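Local coordinates for folylpolyglutamate synthase protein FOLC (Mycobacterium tuberculosis, PDB 2VOS) that probably adds L-glutamate to dihydropteroate and, successively, to tetrahydrofolate, using ATP and magnesium in the synthesis of folates and their polyglutamates, at residues L293-H297 and T365-F370; P336-E340 and F349-A353; S344-V348 and R463-V467. One frame throughout, in Å; residues are numbered along the deposited sequence.

Interaction 1. Residues L293-H297 and T365-F370; sequences LHGEH and TLAHEF. With ADP (adenosine-5'-diphosphate), chain B.
The imidazole of H294 receives the edge of the F370 ring on one face, F370 CZ standing 3.5 Å above the plane and over its centre. Ring centroids 4.8 Å apart and planes at 68° define an edge-to-face, or T-shaped, pair. It belongs to a seam between the Mur ligase middle domain and the glutamate ligase domain: H294 and G295 lead into helix 296-312 of the former, whereas T365 to F370 form the end of helix 356-368 and the residues just after it in the latter.

Beside the stack, E369 runs extended beyond CG and brings its carboxylate to the backbone N of G295, just before helix 296-312. G295 N donates to E369 OE1 at 2.9 Å, reaching it from above the carboxylate plane. A water accompanies this bond, donating to E369 OE1 and also hydrogen-bonded to H294 ND1. The other oxygen, E369 OE2, forms a salt bridge with R268 of strand 264-271, so the carboxylate joins the helix end to two parts of the middle domain. The backbone of G295, at phi 116°, and H297 CE1 beside it leave no place for a CB, and G295 CA lies 3.4 Å from T365 OG1.

T365 OG1 bonds to A361 O one turn back in the helix and accepts a hydrogen bond from a second water, which accepts from E296 N. The methyl of T365, CG2, packs 3.8 Å from H294 CB. H297 belongs to the ADP pocket: chi1 54° sets H297 CG between the backbone N and the carbonyl carbon, and H297 CB lies 3.6 Å from ADP C6. At the edge of that ring, in its plane, T365 OG1 lies 3.4 Å from H297 CE1.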
ATOM      1  N   LEU A 293       3.796 -14.604   2.437  1.00 39.39           N
ATOM      2  CA  LEU A 293       2.900 -13.855   1.564  1.00 41.28           C
ATOM      3  C   LEU A 293       2.995 -14.558   0.205  1.00 41.41           C
ATOM      4  O   LEU A 293       4.061 -15.099  -0.167  1.00 41.51           O
ATOM      5  CB  LEU A 293       3.385 -12.389   1.377  1.00 41.53           C
ATOM      6  CG  LEU A 293       3.418 -11.498   2.608  1.00 41.24           C
ATOM      7  CD1 LEU A 293       3.968 -10.120   2.244  1.00 43.86           C
ATOM      8  CD2 LEU A 293       1.974 -11.390   3.192  1.00 40.03           C
ATOM      9  N   HIS A 294       1.909 -14.504  -0.539  1.00 41.11           N
ATOM     10  CA  HIS A 294       1.827 -15.122  -1.823  1.00 39.58           C
ATOM     11  C   HIS A 294       2.187 -14.085  -2.891  1.00 40.69           C
ATOM     12  O   HIS A 294       1.914 -12.899  -2.756  1.00 40.66           O
ATOM     13  CB  HIS A 294       0.391 -15.618  -2.067  1.00 38.92           C
ATOM     14  CG  HIS A 294      -0.136 -16.560  -1.025  1.00 37.66           C
ATOM     15  ND1 HIS A 294       0.395 -17.818  -0.810  1.00 37.38           N
ATOM     16  CD2 HIS A 294      -1.187 -16.438  -0.170  1.00 38.56           C
ATOM     17  CE1 HIS A 294      -0.280 -18.405   0.168  1.00 43.98           C
ATOM     18  NE2 HIS A 294      -1.247 -17.593   0.565  1.00 39.31           N
ATOM     19  N   GLY A 295       2.783 -14.551  -3.976  1.00 40.26           N
ATOM     20  CA  GLY A 295       2.959 -13.710  -5.153  1.00 40.88           C
ATOM     21  C   GLY A 295       4.420 -13.447  -5.479  1.00 41.00           C
ATOM     22  O   GLY A 295       5.199 -13.094  -4.588  1.00 39.32           O
ATOM     23  N   GLU A 296       4.785 -13.615  -6.751  1.00 39.97           N
ATOM     24  CA  GLU A 296       6.125 -13.228  -7.183  1.00 41.35           C
ATOM     25  C   GLU A 296       6.374 -11.743  -6.886  1.00 40.34           C
ATOM     26  O   GLU A 296       7.482 -11.335  -6.554  1.00 40.89           O
ATOM     27  CB  GLU A 296       6.379 -13.530  -8.681  1.00 41.37           C
ATOM     28  CG  GLU A 296       7.841 -13.169  -9.046  1.00 49.19           C
ATOM     29  CD  GLU A 296       8.142 -13.157 -10.515  1.00 62.89           C
ATOM     30  OE1 GLU A 296       7.407 -13.859 -11.271  1.00 65.87           O
ATOM     31  OE2 GLU A 296       9.124 -12.448 -10.907  1.00 66.74           O
ATOM     32  N   HIS A 297       5.367 -10.908  -7.045  1.00 40.15           N
ATOM     33  CA  HIS A 297       5.566  -9.487  -6.763  1.00 39.29           C
ATOM     34  C   HIS A 297       6.019  -9.242  -5.331  1.00 39.25           C
ATOM     35  O   HIS A 297       6.770  -8.277  -5.072  1.00 39.37           O
ATOM     36  CB  HIS A 297       4.301  -8.675  -6.987  1.00 38.59           C
ATOM     37  CG  HIS A 297       3.088  -9.187  -6.245  1.00 37.12           C
ATOM     38  ND1 HIS A 297       2.459 -10.365  -6.588  1.00 37.33           N
ATOM     39  CD2 HIS A 297       2.325  -8.625  -5.272  1.00 40.08           C
ATOM     40  CE1 HIS A 297       1.423 -10.552  -5.784  1.00 39.19           C
ATOM     41  NE2 HIS A 297       1.280  -9.479  -5.027  1.00 37.10           N
ATOM     42  N   THR A 365      -0.662 -14.773  -9.567  1.00 41.03           N
ATOM     43  CA  THR A 365      -0.496 -15.479  -8.295  1.00 41.17           C
ATOM     44  C   THR A 365      -1.568 -16.575  -8.133  1.00 41.41           C
ATOM     45  O   THR A 365      -1.264 -17.726  -7.735  1.00 42.22           O
ATOM     46  CB  THR A 365      -0.579 -14.493  -7.125  1.00 41.59           C
ATOM     47  OG1 THR A 365       0.400 -13.463  -7.312  1.00 43.32           O
ATOM     48  CG2 THR A 365      -0.270 -15.208  -5.748  1.00 39.80           C
ATOM     49  N   LEU A 366      -2.819 -16.248  -8.436  1.00 39.76           N
ATOM     50  CA  LEU A 366      -3.910 -17.196  -8.320  1.00 41.55           C
ATOM     51  C   LEU A 366      -3.689 -18.408  -9.230  1.00 41.74           C
ATOM     52  O   LEU A 366      -3.962 -19.544  -8.851  1.00 42.50           O
ATOM     53  CB  LEU A 366      -5.258 -16.532  -8.704  1.00 41.88           C
ATOM     54  CG  LEU A 366      -5.769 -15.493  -7.696  1.00 43.06           C
ATOM     55  CD1 LEU A 366      -6.869 -14.649  -8.354  1.00 41.22           C
ATOM     56  CD2 LEU A 366      -6.214 -16.140  -6.361  1.00 43.86           C
ATOM     57  N   ALA A 367      -3.135 -18.159 -10.415  1.00 42.96           N
ATOM     58  CA  ALA A 367      -2.895 -19.200 -11.416  1.00 42.92           C
ATOM     59  C   ALA A 367      -1.606 -20.007 -11.133  1.00 43.15           C
ATOM     60  O   ALA A 367      -1.521 -21.228 -11.408  1.00 43.41           O
ATOM     61  CB  ALA A 367      -2.820 -18.550 -12.797  1.00 42.37           C
ATOM     62  N   HIS A 368      -0.593 -19.336 -10.613  1.00 42.05           N
ATOM     63  CA  HIS A 368       0.680 -19.984 -10.444  1.00 41.30           C
ATOM     64  C   HIS A 368       0.932 -20.641  -9.097  1.00 42.18           C
ATOM     65  O   HIS A 368       1.746 -21.544  -9.019  1.00 43.50           O
ATOM     66  CB  HIS A 368       1.812 -18.990 -10.688  1.00 41.59           C
ATOM     67  CG  HIS A 368       1.818 -18.403 -12.062  1.00 40.88           C
ATOM     68  ND1 HIS A 368       2.526 -17.260 -12.370  1.00 40.23           N
ATOM     69  CD2 HIS A 368       1.243 -18.813 -13.217  1.00 44.09           C
ATOM     70  CE1 HIS A 368       2.364 -16.982 -13.651  1.00 43.81           C
ATOM     71  NE2 HIS A 368       1.604 -17.917 -14.186  1.00 43.81           N
ATOM     72  N   GLU A 369       0.268 -20.202  -8.044  1.00 40.60           N
ATOM     73  CA  GLU A 369       0.635 -20.599  -6.724  1.00 42.08           C
ATOM     74  C   GLU A 369      -0.479 -21.396  -6.073  1.00 42.78           C
ATOM     75  O   GLU A 369      -0.365 -21.813  -4.947  1.00 43.71           O
ATOM     76  CB  GLU A 369       0.972 -19.339  -5.888  1.00 41.08           C
ATOM     77  CG  GLU A 369       2.187 -18.623  -6.476  1.00 42.79           C
ATOM     78  CD  GLU A 369       2.825 -17.532  -5.572  1.00 42.00           C
ATOM     79  OE1 GLU A 369       2.628 -17.466  -4.332  1.00 39.13           O
ATOM     80  OE2 GLU A 369       3.630 -16.785  -6.150  1.00 39.78           O
ATOM     81  N   PHE A 370      -1.574 -21.606  -6.803  1.00 43.35           N
ATOM     82  CA  PHE A 370      -2.724 -22.347  -6.302  1.00 42.32           C
ATOM     83  C   PHE A 370      -3.231 -23.181  -7.447  1.00 44.03           C
ATOM     84  O   PHE A 370      -2.803 -23.038  -8.590  1.00 42.22           O
ATOM     85  CB  PHE A 370      -3.803 -21.401  -5.870  1.00 41.52           C
ATOM     86  CG  PHE A 370      -3.376 -20.485  -4.765  1.00 42.42           C
ATOM     87  CD1 PHE A 370      -3.521 -20.858  -3.439  1.00 42.43           C
ATOM     88  CD2 PHE A 370      -2.806 -19.240  -5.041  1.00 40.52           C
ATOM     89  CE1 PHE A 370      -3.104 -20.022  -2.387  1.00 44.47           C
ATOM     90  CE2 PHE A 370      -2.390 -18.412  -3.973  1.00 39.33           C
ATOM     91  CZ  PHE A 370      -2.531 -18.814  -2.672  1.00 39.59           C
TER
HETATM   92  PB  ADP B1490       0.498   0.565  -2.650  1.00 32.04           P
HETATM   93  O1B ADP B1490       0.703   0.939  -1.205  1.00 29.25           O
HETATM   94  O2B ADP B1490      -0.884   0.882  -3.148  1.00 33.59           O
HETATM   95  O3B ADP B1490       1.584   0.967  -3.602  1.00 30.87           O
HETATM   96  PA  ADP B1490       0.233  -2.244  -1.739  1.00 32.77           P
HETATM   97  O1A ADP B1490      -0.921  -1.776  -0.865  1.00 31.51           O
HETATM   98  O2A ADP B1490       1.384  -3.116  -1.264  1.00 26.12           O
HETATM   99  O3A ADP B1490       0.693  -1.046  -2.756  1.00 31.81           O
HETATM  100  O5' ADP B1490      -0.519  -3.200  -2.816  1.00 35.29           O
HETATM  101  C5' ADP B1490      -1.761  -2.888  -3.465  1.00 33.51           C
HETATM  102  C4' ADP B1490      -2.024  -4.059  -4.438  1.00 39.19           C
HETATM  103  O4' ADP B1490      -0.999  -4.051  -5.470  1.00 34.70           O
HETATM  104  C3' ADP B1490      -1.842  -5.445  -3.824  1.00 41.59           C
HETATM  105  O3' ADP B1490      -3.086  -6.007  -3.459  1.00 47.10           O
HETATM  106  C2' ADP B1490      -1.294  -6.364  -4.878  1.00 42.55           C
HETATM  107  O2' ADP B1490      -2.418  -6.718  -5.756  1.00 48.77           O
HETATM  108  C1' ADP B1490      -0.534  -5.396  -5.747  1.00 37.44           C
HETATM  109  N9  ADP B1490       0.938  -5.307  -5.524  1.00 34.80           N
HETATM  110  C8  ADP B1490       1.671  -5.067  -4.385  1.00 32.19           C
HETATM  111  N7  ADP B1490       3.001  -5.014  -4.695  1.00 31.85           N
HETATM  112  C5  ADP B1490       3.095  -5.109  -6.054  1.00 31.30           C
HETATM  113  C6  ADP B1490       4.170  -5.088  -7.052  1.00 33.48           C
HETATM  114  N6  ADP B1490       5.459  -4.944  -6.677  1.00 30.42           N
HETATM  115  N1  ADP B1490       3.808  -5.275  -8.327  1.00 30.70           N
HETATM  116  C2  ADP B1490       2.544  -5.487  -8.779  1.00 31.87           C
HETATM  117  N3  ADP B1490       1.483  -5.490  -7.930  1.00 32.58           N
HETATM  118  C4  ADP B1490       1.741  -5.324  -6.591  1.00 34.00           C
HETATM  119  O   HOH W   1       2.393 -19.129  -2.180  1.00 27.99           O
HETATM  120  O   HOH W   2       2.880 -14.425  -8.719  1.00 33.78           O

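Interaction 2. Residues P336-E340 and F349-A353. With ADP (adenosine-5'-diphosphate), chain B.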
ATOM      1  N   PRO A 336      -2.044  -7.030   5.358  1.00 41.97           N
ATOM      2  CA  PRO A 336      -3.463  -7.263   5.384  1.00 41.58           C
ATOM      3  C   PRO A 336      -4.081  -6.759   4.083  1.00 40.05           C
ATOM      4  O   PRO A 336      -3.654  -5.761   3.529  1.00 39.85           O
ATOM      5  CB  PRO A 336      -3.976  -6.442   6.542  1.00 41.10           C
ATOM      6  CG  PRO A 336      -2.686  -5.947   7.339  1.00 44.39           C
ATOM      7  CD  PRO A 336      -1.524  -6.201   6.479  1.00 43.28           C
ATOM      8  N   GLY A 337      -5.041  -7.516   3.594  1.00 39.65           N
ATOM      9  CA  GLY A 337      -5.743  -7.148   2.357  1.00 39.26           C
ATOM     10  C   GLY A 337      -4.900  -7.256   1.118  1.00 41.77           C
ATOM     11  O   GLY A 337      -5.352  -6.796   0.076  1.00 44.29           O
ATOM     12  N   ARG A 338      -3.678  -7.828   1.175  1.00 42.25           N
ATOM     13  CA  ARG A 338      -2.913  -8.155  -0.067  1.00 43.49           C
ATOM     14  C   ARG A 338      -2.832  -9.681  -0.223  1.00 44.54           C
ATOM     15  O   ARG A 338      -2.075 -10.380   0.492  1.00 44.84           O
ATOM     16  CB  ARG A 338      -1.497  -7.541  -0.076  1.00 45.21           C
ATOM     17  CG  ARG A 338      -1.503  -6.003  -0.362  1.00 48.27           C
ATOM     18  CD  ARG A 338      -2.409  -5.274   0.606  1.00 54.66           C
ATOM     19  NE  ARG A 338      -2.298  -3.810   0.552  1.00 60.36           N
ATOM     20  CZ  ARG A 338      -2.972  -2.964   1.345  1.00 60.55           C
ATOM     21  NH1 ARG A 338      -3.837  -3.385   2.268  1.00 63.20           N
ATOM     22  NH2 ARG A 338      -2.800  -1.661   1.211  1.00 65.24           N
ATOM     23  N   LEU A 339      -3.684 -10.195  -1.108  1.00 43.17           N
ATOM     24  CA  LEU A 339      -3.865 -11.616  -1.308  1.00 43.88           C
ATOM     25  C   LEU A 339      -3.937 -12.345   0.027  1.00 42.81           C
ATOM     26  O   LEU A 339      -3.169 -13.293   0.295  1.00 41.83           O
ATOM     27  CB  LEU A 339      -2.706 -12.161  -2.122  1.00 46.04           C
ATOM     28  CG  LEU A 339      -2.870 -12.882  -3.476  1.00 49.74           C
ATOM     29  CD1 LEU A 339      -4.245 -13.252  -3.906  1.00 52.49           C
ATOM     30  CD2 LEU A 339      -2.018 -12.161  -4.515  1.00 53.70           C
ATOM     31  N   GLU A 340      -4.829 -11.870   0.888  1.00 40.64           N
ATOM     32  CA  GLU A 340      -4.919 -12.390   2.228  1.00 40.58           C
ATOM     33  C   GLU A 340      -6.116 -13.354   2.282  1.00 40.81           C
ATOM     34  O   GLU A 340      -7.225 -13.006   1.882  1.00 41.23           O
ATOM     35  CB  GLU A 340      -5.121 -11.242   3.239  1.00 38.61           C
ATOM     36  CG  GLU A 340      -5.080 -11.719   4.697  1.00 39.37           C
ATOM     37  CD  GLU A 340      -5.404 -10.603   5.673  1.00 38.87           C
ATOM     38  OE1 GLU A 340      -5.890  -9.542   5.210  1.00 39.56           O
ATOM     39  OE2 GLU A 340      -5.232 -10.793   6.898  1.00 41.88           O
ATOM     40  N   PHE A 349     -10.270 -14.997  -0.747  1.00 41.50           N
ATOM     41  CA  PHE A 349      -9.163 -14.049  -0.669  1.00 41.77           C
ATOM     42  C   PHE A 349      -9.712 -12.667  -0.678  1.00 43.12           C
ATOM     43  O   PHE A 349     -10.747 -12.414  -1.323  1.00 42.82           O
ATOM     44  CB  PHE A 349      -8.323 -14.123  -1.931  1.00 41.08           C
ATOM     45  CG  PHE A 349      -7.415 -15.292  -1.964  1.00 42.57           C
ATOM     46  CD1 PHE A 349      -7.765 -16.440  -2.678  1.00 49.51           C
ATOM     47  CD2 PHE A 349      -6.207 -15.245  -1.326  1.00 45.34           C
ATOM     48  CE1 PHE A 349      -6.886 -17.507  -2.719  1.00 49.08           C
ATOM     49  CE2 PHE A 349      -5.331 -16.346  -1.375  1.00 50.75           C
ATOM     50  CZ  PHE A 349      -5.690 -17.441  -2.101  1.00 46.98           C
ATOM     51  N   ILE A 350      -8.991 -11.752  -0.043  1.00 40.40           N
ATOM     52  CA  ILE A 350      -9.249 -10.360  -0.290  1.00 41.47           C
ATOM     53  C   ILE A 350      -7.951  -9.792  -0.831  1.00 42.90           C
ATOM     54  O   ILE A 350      -6.853 -10.206  -0.396  1.00 41.62           O
ATOM     55  CB  ILE A 350      -9.660  -9.575   1.003  1.00 41.04           C
ATOM     56  CG1 ILE A 350      -8.523  -9.645   2.082  1.00 39.96           C
ATOM     57  CG2 ILE A 350     -11.073 -10.032   1.499  1.00 40.38           C
ATOM     58  CD1 ILE A 350      -8.812  -8.767   3.379  1.00 40.94           C
ATOM     59  N   ASP A 351      -8.077  -8.829  -1.746  1.00 42.78           N
ATOM     60  CA  ASP A 351      -6.943  -8.198  -2.362  1.00 42.39           C
ATOM     61  C   ASP A 351      -7.285  -6.773  -2.781  1.00 42.76           C
ATOM     62  O   ASP A 351      -8.309  -6.529  -3.447  1.00 42.95           O
ATOM     63  CB  ASP A 351      -6.413  -9.008  -3.545  1.00 44.53           C
ATOM     64  CG  ASP A 351      -5.022  -8.496  -3.994  1.00 45.55           C
ATOM     65  OD1 ASP A 351      -3.995  -8.801  -3.384  1.00 52.15           O
ATOM     66  OD2 ASP A 351      -4.957  -7.697  -4.897  1.00 50.37           O
ATOM     67  N   ALA A 352      -6.423  -5.824  -2.415  1.00 43.51           N
ATOM     68  CA  ALA A 352      -6.637  -4.417  -2.663  1.00 43.18           C
ATOM     69  C   ALA A 352      -6.389  -4.013  -4.148  1.00 45.17           C
ATOM     70  O   ALA A 352      -6.505  -2.811  -4.462  1.00 46.38           O
ATOM     71  CB  ALA A 352      -5.701  -3.585  -1.765  1.00 43.49           C
ATOM     72  N   ALA A 353      -6.044  -4.955  -5.034  1.00 43.59           N
ATOM     73  CA  ALA A 353      -5.711  -4.586  -6.416  1.00 43.03           C
ATOM     74  C   ALA A 353      -6.704  -3.573  -6.980  1.00 43.74           C
ATOM     75  O   ALA A 353      -7.913  -3.779  -6.938  1.00 43.31           O
ATOM     76  CB  ALA A 353      -5.667  -5.812  -7.309  1.00 42.94           C
TER
HETATM   77  PB  ADP B1490       0.498   0.565  -2.650  1.00 32.04           P
HETATM   78  O1B ADP B1490       0.703   0.939  -1.205  1.00 29.25           O
HETATM   79  O2B ADP B1490      -0.884   0.882  -3.148  1.00 33.59           O
HETATM   80  O3B ADP B1490       1.584   0.967  -3.602  1.00 30.87           O
HETATM   81  PA  ADP B1490       0.233  -2.244  -1.739  1.00 32.77           P
HETATM   82  O1A ADP B1490      -0.921  -1.776  -0.865  1.00 31.51           O
HETATM   83  O2A ADP B1490       1.384  -3.116  -1.264  1.00 26.12           O
HETATM   84  O3A ADP B1490       0.693  -1.046  -2.756  1.00 31.81           O
HETATM   85  O5' ADP B1490      -0.519  -3.200  -2.816  1.00 35.29           O
HETATM   86  C5' ADP B1490      -1.761  -2.888  -3.465  1.00 33.51           C
HETATM   87  C4' ADP B1490      -2.024  -4.059  -4.438  1.00 39.19           C
HETATM   88  O4' ADP B1490      -0.999  -4.051  -5.470  1.00 34.70           O
HETATM   89  C3' ADP B1490      -1.842  -5.445  -3.824  1.00 41.59           C
HETATM   90  O3' ADP B1490      -3.086  -6.007  -3.459  1.00 47.10           O
HETATM   91  C2' ADP B1490      -1.294  -6.364  -4.878  1.00 42.55           C
HETATM   92  O2' ADP B1490      -2.418  -6.718  -5.756  1.00 48.77           O
HETATM   93  C1' ADP B1490      -0.534  -5.396  -5.747  1.00 37.44           C
HETATM   94  N9  ADP B1490       0.938  -5.307  -5.524  1.00 34.80           N
HETATM   95  C8  ADP B1490       1.671  -5.067  -4.385  1.00 32.19           C
HETATM   96  N7  ADP B1490       3.001  -5.014  -4.695  1.00 31.85           N
HETATM   97  C5  ADP B1490       3.095  -5.109  -6.054  1.00 31.30           C
HETATM   98  C6  ADP B1490       4.170  -5.088  -7.052  1.00 33.48           C
HETATM   99  N6  ADP B1490       5.459  -4.944  -6.677  1.00 30.42           N
HETATM  100  N1  ADP B1490       3.808  -5.275  -8.327  1.00 30.70           N
HETATM  101  C2  ADP B1490       2.544  -5.487  -8.779  1.00 31.87           C
HETATM  102  N3  ADP B1490       1.483  -5.490  -7.930  1.00 32.58           N
HETATM  103  C4  ADP B1490       1.741  -5.324  -6.591  1.00 34.00           C
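The guanidinium of R338 carries the methyl of A352 over one face, A352 CB standing 4.1 Å above the plane and centred on it, while the alpha-phosphate of ADP lies at its edge. R338 NE and R338 NH2 both donate to ADP O1A, each at 2.8 Å, a two-pronged grip on one oxygen. The third nitrogen, R338 NH1, donates to P336 O, which helps fix the rotation of the group; the chain bends at chi2 to reach the phosphate.

These residues form one wall of the nucleotide site, where a G1 beta bulge, L339 and E340 both facing I350, begins the strand pair. E340 and I350 make an antiparallel hydrogen-bonded pair, E340 N to I350 O and I350 N to E340 O, with N-H...O angles of 160° and 163°. Here E340 and I350 point the same way, side by side, and E340 OE1 also accepts from G337 N, tying the loop to the strand start; E340 OE2 pairs with R479.

D351 links bulge and ligand. D351 CG stands anti to the backbone N (chi1 -167°), and D351 OD1 accepts a hydrogen bond from L339 N at 2.7 Å through its anti lone pair. D351 OD2 accepts from A353 N, an Asx turn, and from the ribose hydroxyl ADP O2'. The carboxylate is thus held by two backbone amides while it addresses the sugar. L339 CD1 packs against the F349 ring, 3.8 Å from F349 CD2.

Interaction 3. Residues S344-V348 and R463-V467; sequences SAPTV and RTGIV
Backbone hydrogen bonds come first: I466 N donates to T347 O at 2.9 Å with an N-H...O angle of 157°, the donor lying close to the line of the carbonyl bond, and T347 N donates to T464 O at 3.3 Å, a weak bond. Together they join two parallel strands, with T347 beside G465 and V348 beside I466, in the mixed sheet of the glutamate ligase domain.

CA-H...O contacts fill in the ladder. G465 CA lies 3.0 Å from T347 O, the same oxygen that accepts from I466 N. Further on, V348 CA approaches I466 O to 3.2 Å.

Apolar contacts lie on the face holding V348 and I466, whose side chains run side by side and point the same way. I466 CG1 is anti to the carbonyl carbon (chi1 -62°), and the chain continues to CD1, which sits 4.2 Å from V348 CG2 and 4.4 Å from P346 CG. A separate van der Waals contact sets the CB of P346, a residue preceded by a cis peptide, 3.8 Å from T464 OG1.

Strand 464-469 lies between strands 347-350 and 374-379; G465 makes backbone bonds to F374 and V376. Helix 436-451 covers P346, T464 and I466 through V447, whereas helix 356-368 meets V467 through L362 and L366, placing helices on both faces of the sheet.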
ATOM      1  N   SER A 344     -10.789 -21.065   4.260  1.00 38.59           N
ATOM      2  CA  SER A 344     -10.626 -22.077   3.211  1.00 38.68           C
ATOM      3  C   SER A 344     -11.970 -22.847   3.182  1.00 40.77           C
ATOM      4  O   SER A 344     -12.801 -22.637   4.089  1.00 38.35           O
ATOM      5  CB  SER A 344      -9.408 -22.976   3.536  1.00 38.19           C
ATOM      6  OG  SER A 344      -9.593 -23.818   4.693  1.00 36.37           O
ATOM      7  N   ALA A 345     -12.205 -23.692   2.152  1.00 40.09           N
ATOM      8  CA  ALA A 345     -13.458 -24.466   2.030  1.00 40.97           C
ATOM      9  C   ALA A 345     -14.738 -23.630   2.184  1.00 41.46           C
ATOM     10  O   ALA A 345     -15.472 -23.814   3.150  1.00 42.13           O
ATOM     11  CB  ALA A 345     -13.498 -25.588   3.012  1.00 40.46           C
ATOM     12  N   PRO A 346     -15.029 -22.741   1.247  1.00 40.70           N
ATOM     13  CA  PRO A 346     -14.256 -22.388   0.056  1.00 40.96           C
ATOM     14  C   PRO A 346     -13.166 -21.404   0.501  1.00 40.74           C
ATOM     15  O   PRO A 346     -13.316 -20.761   1.548  1.00 41.55           O
ATOM     16  CB  PRO A 346     -15.284 -21.633  -0.799  1.00 41.28           C
ATOM     17  CG  PRO A 346     -16.151 -20.930   0.211  1.00 41.44           C
ATOM     18  CD  PRO A 346     -16.282 -21.954   1.364  1.00 41.28           C
ATOM     19  N   THR A 347     -12.100 -21.282  -0.271  1.00 39.88           N
ATOM     20  CA  THR A 347     -11.132 -20.245  -0.055  1.00 40.56           C
ATOM     21  C   THR A 347     -11.709 -18.876  -0.437  1.00 41.20           C
ATOM     22  O   THR A 347     -12.316 -18.728  -1.474  1.00 42.27           O
ATOM     23  CB  THR A 347      -9.875 -20.510  -0.891  1.00 40.07           C
ATOM     24  OG1 THR A 347      -9.300 -21.759  -0.454  1.00 41.25           O
ATOM     25  CG2 THR A 347      -8.894 -19.362  -0.719  1.00 39.60           C
ATOM     26  N   VAL A 348     -11.542 -17.894   0.432  1.00 41.38           N
ATOM     27  CA  VAL A 348     -11.911 -16.515   0.128  1.00 40.96           C
ATOM     28  C   VAL A 348     -10.627 -15.723   0.314  1.00 41.90           C
ATOM     29  O   VAL A 348      -9.974 -15.781   1.391  1.00 40.99           O
ATOM     30  CB  VAL A 348     -12.944 -15.966   1.099  1.00 40.66           C
ATOM     31  CG1 VAL A 348     -13.163 -14.425   0.844  1.00 42.30           C
ATOM     32  CG2 VAL A 348     -14.283 -16.792   1.006  1.00 41.47           C
ATOM     33  N   ARG A 463     -11.261 -26.918  -3.881  1.00 51.66           N
ATOM     34  CA  ARG A 463     -10.567 -26.307  -4.998  1.00 50.35           C
ATOM     35  C   ARG A 463     -11.353 -25.181  -5.681  1.00 48.24           C
ATOM     36  O   ARG A 463     -11.165 -24.897  -6.861  1.00 46.94           O
ATOM     37  CB  ARG A 463     -10.066 -27.392  -5.980  1.00 51.92           C
ATOM     38  CG  ARG A 463      -8.742 -28.049  -5.456  1.00 55.75           C
ATOM     39  CD  ARG A 463      -8.277 -29.258  -6.291  1.00 62.62           C
ATOM     40  NE  ARG A 463      -7.951 -28.876  -7.666  1.00 69.21           N
ATOM     41  CZ  ARG A 463      -7.817 -29.736  -8.687  1.00 73.07           C
ATOM     42  NH1 ARG A 463      -7.992 -31.041  -8.474  1.00 73.81           N
ATOM     43  NH2 ARG A 463      -7.522 -29.296  -9.927  1.00 73.78           N
ATOM     44  N   THR A 464     -12.235 -24.543  -4.924  1.00 46.45           N
ATOM     45  CA  THR A 464     -12.997 -23.410  -5.410  1.00 45.96           C
ATOM     46  C   THR A 464     -12.624 -22.234  -4.537  1.00 45.34           C
ATOM     47  O   THR A 464     -12.156 -22.404  -3.414  1.00 45.76           O
ATOM     48  CB  THR A 464     -14.513 -23.633  -5.288  1.00 45.60           C
ATOM     49  OG1 THR A 464     -14.854 -23.811  -3.923  1.00 46.48           O
ATOM     50  CG2 THR A 464     -14.949 -24.918  -6.034  1.00 44.55           C
ATOM     51  N   GLY A 465     -12.850 -21.035  -5.051  1.00 45.53           N
ATOM     52  CA  GLY A 465     -12.545 -19.812  -4.310  1.00 44.55           C
ATOM     53  C   GLY A 465     -13.312 -18.586  -4.790  1.00 44.13           C
ATOM     54  O   GLY A 465     -13.869 -18.551  -5.893  1.00 43.60           O
ATOM     55  N   ILE A 466     -13.331 -17.600  -3.912  1.00 44.46           N
ATOM     56  CA  ILE A 466     -13.952 -16.315  -4.119  1.00 44.13           C
ATOM     57  C   ILE A 466     -12.834 -15.293  -3.889  1.00 44.13           C
ATOM     58  O   ILE A 466     -12.077 -15.395  -2.903  1.00 44.60           O
ATOM     59  CB  ILE A 466     -15.027 -16.087  -3.070  1.00 43.17           C
ATOM     60  CG1 ILE A 466     -16.099 -17.156  -3.241  1.00 44.20           C
ATOM     61  CG2 ILE A 466     -15.708 -14.749  -3.273  1.00 42.98           C
ATOM     62  CD1 ILE A 466     -17.025 -17.250  -2.100  1.00 42.54           C
ATOM     63  N   VAL A 467     -12.701 -14.344  -4.809  1.00 42.30           N
ATOM     64  CA  VAL A 467     -11.651 -13.354  -4.691  1.00 41.79           C
ATOM     65  C   VAL A 467     -12.298 -11.982  -4.703  1.00 41.88           C
ATOM     66  O   VAL A 467     -12.981 -11.575  -5.671  1.00 40.07           O
ATOM     67  CB  VAL A 467     -10.680 -13.457  -5.858  1.00 42.39           C
ATOM     68  CG1 VAL A 467      -9.606 -12.382  -5.707  1.00 39.90           C
ATOM     69  CG2 VAL A 467     -10.058 -14.856  -5.876  1.00 40.99           C
TER

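How the interactions relate
Interaction 2 is the buried one, with seven of its eight touching residues enclosed; interactions 1 and 3 are partly buried and lie farther from the chain centre. Interactions 2 and 3 share strand 347-350: F349 N probably bonds to I466 O, so the same sheet extends from 463-467 to the residues that meet ADP. Interaction 1 packs against that sheet through helix 356-368 and the residues just after it: L366 near V467, and F370 CZ 3.5 Å from F349 CZ. The chemistry follows position: water-bridged polar and aromatic contacts between two domains in interaction 1, which also touches ADP through H297, charged groups directed at ADP in interaction 2, and backbone ladder with aliphatic packing, away from the ligand, in interaction 3.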